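Local coordinates for ribosome-associated factor Y (Coxiella burnetii, PDB 3TQM), which probably binds ribosomes as a hibernation factor of the short HPF subfamily, associating with 100S ribosomes, the dimers of 70S particles, to regulate translation, at residues A52-A65 / L77-K89. Residues are numbered along the deposited sequence; the frame is centred on the assembly and turned at random.
Sequences ANVKLPGSTINAQA and LMHKLETQLSKYK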
loop_
_atom_site.group_PDB
_atom_site.type_symbol
_atom_site.label_atom_id
_atom_site.label_comp_id
_atom_site.label_asym_id
_atom_site.label_seq_id
_atom_site.Cartn_x
_atom_site.Cartn_y
_atom_site.Cartn_z
ATOM N N ALA A 52 -2.396 -2.683 -3.238
ATOM C CA ALA A 52 -0.945 -2.554 -3.316
ATOM C C ALA A 52 -0.255 -3.800 -3.866
ATOM O O ALA A 52 -0.591 -4.927 -3.501
ATOM C CB ALA A 52 -0.377 -2.195 -1.950
ATOM N N ASN A 53 0.714 -3.581 -4.749
ATOM C CA ASN A 53 1.540 -4.658 -5.287
ATOM C C ASN A 53 3.008 -4.401 -4.954
ATOM O O ASN A 53 3.613 -3.455 -5.456
ATOM C CB ASN A 53 1.338 -4.781 -6.802
ATOM C CG ASN A 53 2.285 -5.779 -7.446
ATOM O OD1 ASN A 53 3.352 -5.409 -7.931
ATOM N ND2 ASN A 53 1.892 -7.048 -7.464
ATOM N N VAL A 54 3.576 -5.240 -4.092
ATOM C CA VAL A 54 4.942 -5.046 -3.611
ATOM C C VAL A 54 5.899 -6.128 -4.104
ATOM O O VAL A 54 5.624 -7.322 -3.983
ATOM C CB VAL A 54 4.990 -5.002 -2.074
ATOM C CG1 VAL A 54 6.431 -5.014 -1.585
ATOM C CG2 VAL A 54 4.250 -3.774 -1.562
ATOM N N LYS A 55 7.031 -5.698 -4.651
ATOM C CA LYS A 55 7.993 -6.620 -5.234
ATOM C C LYS A 55 9.245 -6.776 -4.371
ATOM O O LYS A 55 9.970 -5.814 -4.121
ATOM C CB LYS A 55 8.364 -6.173 -6.649
ATOM C CG LYS A 55 9.360 -7.080 -7.354
ATOM C CD LYS A 55 8.906 -8.533 -7.343
ATOM C CE LYS A 55 9.895 -9.419 -8.085
ATOM N NZ LYS A 55 9.689 -10.860 -7.780
ATOM N N LEU A 56 9.473 -8.002 -3.912
ATOM C CA LEU A 56 10.665 -8.351 -3.157
ATOM C C LEU A 56 11.478 -9.317 -4.004
ATOM O O LEU A 56 10.980 -9.835 -5.005
ATOM C CB LEU A 56 10.282 -9.021 -1.837
ATOM C CG LEU A 56 9.400 -8.227 -0.876
ATOM C CD1 LEU A 56 8.430 -9.158 -0.167
ATOM C CD2 LEU A 56 10.231 -7.435 0.130
ATOM N N PRO A 57 12.739 -9.561 -3.617
ATOM C CA PRO A 57 13.543 -10.535 -4.363
ATOM C C PRO A 57 12.966 -11.944 -4.232
ATOM O O PRO A 57 12.983 -12.521 -3.143
ATOM C CB PRO A 57 14.915 -10.452 -3.682
ATOM C CG PRO A 57 14.939 -9.100 -3.032
ATOM C CD PRO A 57 13.527 -8.875 -2.578
ATOM N N GLY A 58 12.449 -12.483 -5.333
ATOM C CA GLY A 58 11.960 -13.850 -5.355
ATOM C C GLY A 58 10.465 -14.019 -5.169
ATOM O O GLY A 58 9.932 -15.100 -5.405
ATOM N N SER A 59 9.781 -12.961 -4.745
ATOM C CA SER A 59 8.346 -13.054 -4.491
ATOM C C SER A 59 7.611 -11.731 -4.660
ATOM O O SER A 59 8.225 -10.690 -4.883
ATOM C CB SER A 59 8.083 -13.628 -3.092
ATOM O OG SER A 59 8.743 -12.864 -2.094
ATOM N N THR A 60 6.288 -11.788 -4.553
ATOM C CA THR A 60 5.453 -10.609 -4.728
ATOM C C THR A 60 4.306 -10.616 -3.724
ATOM O O THR A 60 3.649 -11.639 -3.526
ATOM C CB THR A 60 4.876 -10.539 -6.152
ATOM O OG1 THR A 60 5.946 -10.544 -7.102
ATOM C CG2 THR A 60 4.050 -9.278 -6.337
ATOM N N ILE A 61 4.069 -9.472 -3.091
ATOM C CA ILE A 61 2.971 -9.335 -2.141
ATOM C C ILE A 61 1.839 -8.497 -2.729
ATOM O O ILE A 61 2.059 -7.371 -3.175
ATOM C CB ILE A 61 3.444 -8.694 -0.819
ATOM C CG1 ILE A 61 4.399 -9.633 -0.074
ATOM C CG2 ILE A 61 2.257 -8.338 0.062
ATOM C CD1 ILE A 61 4.885 -9.090 1.263
ATOM N N ASN A 62 0.632 -9.055 -2.734
ATOM C CA ASN A 62 -0.560 -8.303 -3.118
ATOM C C ASN A 62 -1.516 -8.183 -1.938
ATOM O O ASN A 62 -1.921 -9.190 -1.356
ATOM C CB ASN A 62 -1.279 -8.965 -4.296
ATOM C CG ASN A 62 -0.448 -8.966 -5.562
ATOM O OD1 ASN A 62 -0.337 -7.949 -6.245
ATOM N ND2 ASN A 62 0.137 -10.111 -5.887
ATOM N N ALA A 63 -1.866 -6.951 -1.581
ATOM C CA ALA A 63 -2.758 -6.711 -0.454
ATOM C C ALA A 63 -3.805 -5.655 -0.792
ATOM O O ALA A 63 -3.529 -4.713 -1.532
ATOM C CB ALA A 63 -1.958 -6.291 0.771
ATOM N N GLN A 64 -5.006 -5.817 -0.242
ATOM C CA GLN A 64 -6.096 -4.873 -0.472
ATOM C C GLN A 64 -6.887 -4.608 0.807
ATOM O O GLN A 64 -7.124 -5.518 1.598
ATOM C CB GLN A 64 -7.033 -5.395 -1.561
ATOM C CG GLN A 64 -8.095 -4.399 -1.996
ATOM C CD GLN A 64 -9.159 -5.023 -2.879
ATOM O OE1 GLN A 64 -9.877 -5.930 -2.459
ATOM N NE2 GLN A 64 -9.261 -4.542 -4.112
ATOM N N ALA A 65 -7.290 -3.356 1.001
ATOM C CA ALA A 65 -8.111 -2.976 2.145
ATOM C C ALA A 65 -9.134 -1.931 1.725
ATOM O O ALA A 65 -9.003 -1.321 0.663
ATOM C CB ALA A 65 -7.241 -2.449 3.274
ATOM N N LEU A 77 -4.229 -0.883 5.037
ATOM C CA LEU A 77 -3.416 -1.602 4.062
ATOM C C LEU A 77 -1.986 -1.790 4.559
ATOM O O LEU A 77 -1.340 -2.791 4.245
ATOM C CB LEU A 77 -3.412 -0.873 2.718
ATOM C CG LEU A 77 -2.647 -1.561 1.585
ATOM C CD1 LEU A 77 -3.186 -2.962 1.343
ATOM C CD2 LEU A 77 -2.710 -0.735 0.312
HETATM N N MSE A 78 -1.496 -0.826 5.333
HETATM C CA MSE A 78 -0.153 -0.918 5.895
HETATM C C MSE A 78 -0.033 -2.109 6.844
HETATM O O MSE A 78 0.963 -2.829 6.823
HETATM C CB MSE A 78 0.227 0.376 6.618
HETATM C CG MSE A 78 0.244 1.620 5.742
HETATM SE SE MSE A 78 1.471 1.508 4.224
HETATM C CE MSE A 78 0.196 1.023 2.833
ATOM N N HIS A 79 -1.053 -2.313 7.674
ATOM C CA HIS A 79 -1.067 -3.438 8.608
ATOM C C HIS A 79 -1.074 -4.767 7.867
ATOM O O HIS A 79 -0.404 -5.715 8.269
ATOM C CB HIS A 79 -2.273 -3.364 9.546
ATOM C CG HIS A 79 -2.242 -2.200 10.485
ATOM N ND1 HIS A 79 -1.369 -2.124 11.549
ATOM C CD2 HIS A 79 -2.985 -1.068 10.527
ATOM C CE1 HIS A 79 -1.571 -0.994 12.202
ATOM N NE2 HIS A 79 -2.547 -0.335 11.603
ATOM N N LYS A 80 -1.844 -4.836 6.787
ATOM C CA LYS A 80 -1.882 -6.038 5.963
ATOM C C LYS A 80 -0.529 -6.280 5.297
ATOM O O LYS A 80 -0.079 -7.423 5.187
ATOM C CB LYS A 80 -2.986 -5.941 4.907
ATOM C CG LYS A 80 -4.391 -6.052 5.478
ATOM C CD LYS A 80 -5.435 -6.210 4.380
ATOM C CE LYS A 80 -6.791 -6.568 4.967
ATOM N NZ LYS A 80 -7.812 -6.837 3.918
ATOM N N LEU A 81 0.117 -5.203 4.856
ATOM C CA LEU A 81 1.442 -5.306 4.261
ATOM C C LEU A 81 2.465 -5.815 5.273
ATOM O O LEU A 81 3.218 -6.746 4.989
ATOM C CB LEU A 81 1.894 -3.960 3.693
ATOM C CG LEU A 81 1.277 -3.493 2.379
ATOM C CD1 LEU A 81 2.015 -2.267 1.863
ATOM C CD2 LEU A 81 1.313 -4.606 1.344
ATOM N N GLU A 82 2.488 -5.202 6.452
ATOM C CA GLU A 82 3.424 -5.599 7.497
ATOM C C GLU A 82 3.252 -7.068 7.854
ATOM O O GLU A 82 4.231 -7.793 8.023
ATOM C CB GLU A 82 3.261 -4.721 8.738
ATOM C CG GLU A 82 3.622 -3.267 8.506
ATOM C CD GLU A 82 4.148 -2.590 9.757
ATOM O OE1 GLU A 82 3.379 -2.445 10.729
ATOM O OE2 GLU A 82 5.340 -2.208 9.768
ATOM N N THR A 83 2.002 -7.499 7.972
ATOM C CA THR A 83 1.706 -8.905 8.197
ATOM C C THR A 83 2.362 -9.762 7.118
ATOM O O THR A 83 3.063 -10.725 7.419
ATOM C CB THR A 83 0.187 -9.176 8.196
ATOM O OG1 THR A 83 -0.433 -8.457 9.270
ATOM C CG2 THR A 83 -0.090 -10.663 8.365
ATOM N N GLN A 84 2.135 -9.398 5.859
ATOM C CA GLN A 84 2.651 -10.170 4.731
ATOM C C GLN A 84 4.177 -10.131 4.652
ATOM O O GLN A 84 4.810 -11.103 4.231
ATOM C CB GLN A 84 2.033 -9.688 3.416
ATOM C CG GLN A 84 0.557 -10.022 3.281
ATOM C CD GLN A 84 0.274 -11.494 3.513
ATOM O OE1 GLN A 84 -0.614 -11.853 4.287
ATOM N NE2 GLN A 84 1.032 -12.358 2.843
ATOM N N LEU A 85 4.758 -9.006 5.057
ATOM C CA LEU A 85 6.206 -8.871 5.112
ATOM C C LEU A 85 6.794 -9.735 6.226
ATOM O O LEU A 85 7.882 -10.287 6.082
ATOM C CB LEU A 85 6.606 -7.406 5.299
ATOM C CG LEU A 85 6.547 -6.525 4.049
ATOM C CD1 LEU A 85 6.540 -5.050 4.419
ATOM C CD2 LEU A 85 7.705 -6.842 3.112
ATOM N N SER A 86 6.074 -9.856 7.335
ATOM C CA SER A 86 6.536 -10.690 8.439
ATOM C C SER A 86 6.521 -12.171 8.074
ATOM O O SER A 86 7.369 -12.933 8.533
ATOM C CB SER A 86 5.720 -10.435 9.707
ATOM O OG SER A 86 6.082 -9.200 10.303
ATOM N N LYS A 87 5.554 -12.578 7.257
ATOM C CA LYS A 87 5.519 -13.949 6.753
ATOM C C LYS A 87 6.681 -14.171 5.786
ATOM O O LYS A 87 7.361 -15.197 5.840
ATOM C CB LYS A 87 4.190 -14.246 6.057
ATOM C CG LYS A 87 3.002 -14.342 6.999
ATOM C CD LYS A 87 1.727 -14.701 6.248
ATOM C CE LYS A 87 0.559 -14.882 7.207
ATOM N NZ LYS A 87 -0.717 -15.175 6.490
ATOM N N TYR A 88 6.895 -13.203 4.903
ATOM C CA TYR A 88 8.020 -13.231 3.985
ATOM C C TYR A 88 9.320 -13.452 4.748
ATOM O O TYR A 88 10.109 -14.339 4.417
ATOM C CB TYR A 88 8.084 -11.918 3.201
ATOM C CG TYR A 88 9.409 -11.658 2.527
ATOM C CD1 TYR A 88 9.691 -12.195 1.278
ATOM C CD2 TYR A 88 10.376 -10.871 3.137
ATOM C CE1 TYR A 88 10.900 -11.957 0.658
ATOM C CE2 TYR A 88 11.589 -10.629 2.525
ATOM C CZ TYR A 88 11.845 -11.175 1.285
ATOM O OH TYR A 88 13.051 -10.939 0.669
ATOM N N LYS A 89 9.535 -12.642 5.779
ATOM C CA LYS A 89 10.732 -12.748 6.605
ATOM C C LYS A 89 10.809 -14.107 7.299
ATOM O O LYS A 89 11.883 -14.690 7.421
ATOM C CB LYS A 89 10.764 -11.621 7.638
ATOM C CG LYS A 89 11.961 -11.659 8.570
ATOM C CD LYS A 89 11.869 -10.555 9.607
ATOM C CE LYS A 89 13.084 -10.545 10.521
ATOM N NZ LYS A 89 12.977 -9.466 11.542
#
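The helix 77-89 runs nearly antiparallel to strand 59-65, at 152°, their axes 7.7 Å apart at closest and the backbones converging toward A65, whereas strand 52-56, the inner neighbour in the hairpin, stays farther off, 10.7 Å from the helix axis. Small alanines permit the close end: L77, its CG anti to the backbone N (chi1 -177°), spreads over the sheet, CD1 resting 3.6 Å from A63 CB while CD2 meets A52 CB. One turn on, L81 CD2 rests against both A63 CB and I61 CG2. Where the gap widens, the longer I61 spans it, CD1 lying against the helix backbone at Q84 O and CG2 packing on Q84 CB. The chain runs βαβββα, with both helices on one face of a four-stranded sheet, the fold of the HPF/YfiA family, and L81 also touches L24 of helix 14-24. Near the type II turn from L56 to S59, the broad ring of Y88 bridges the wider separation: L56 CD1 makes a CH-pi contact over one face, 3.8 Å from the centroid, and S59 OG sits at the edge. Y88 OH hydrogen-bonds to E33 OE1. At the opposite end extended K80 carries NZ to Q64 O, 2.8 Å away and nearly in line with the carbonyl bond (161°).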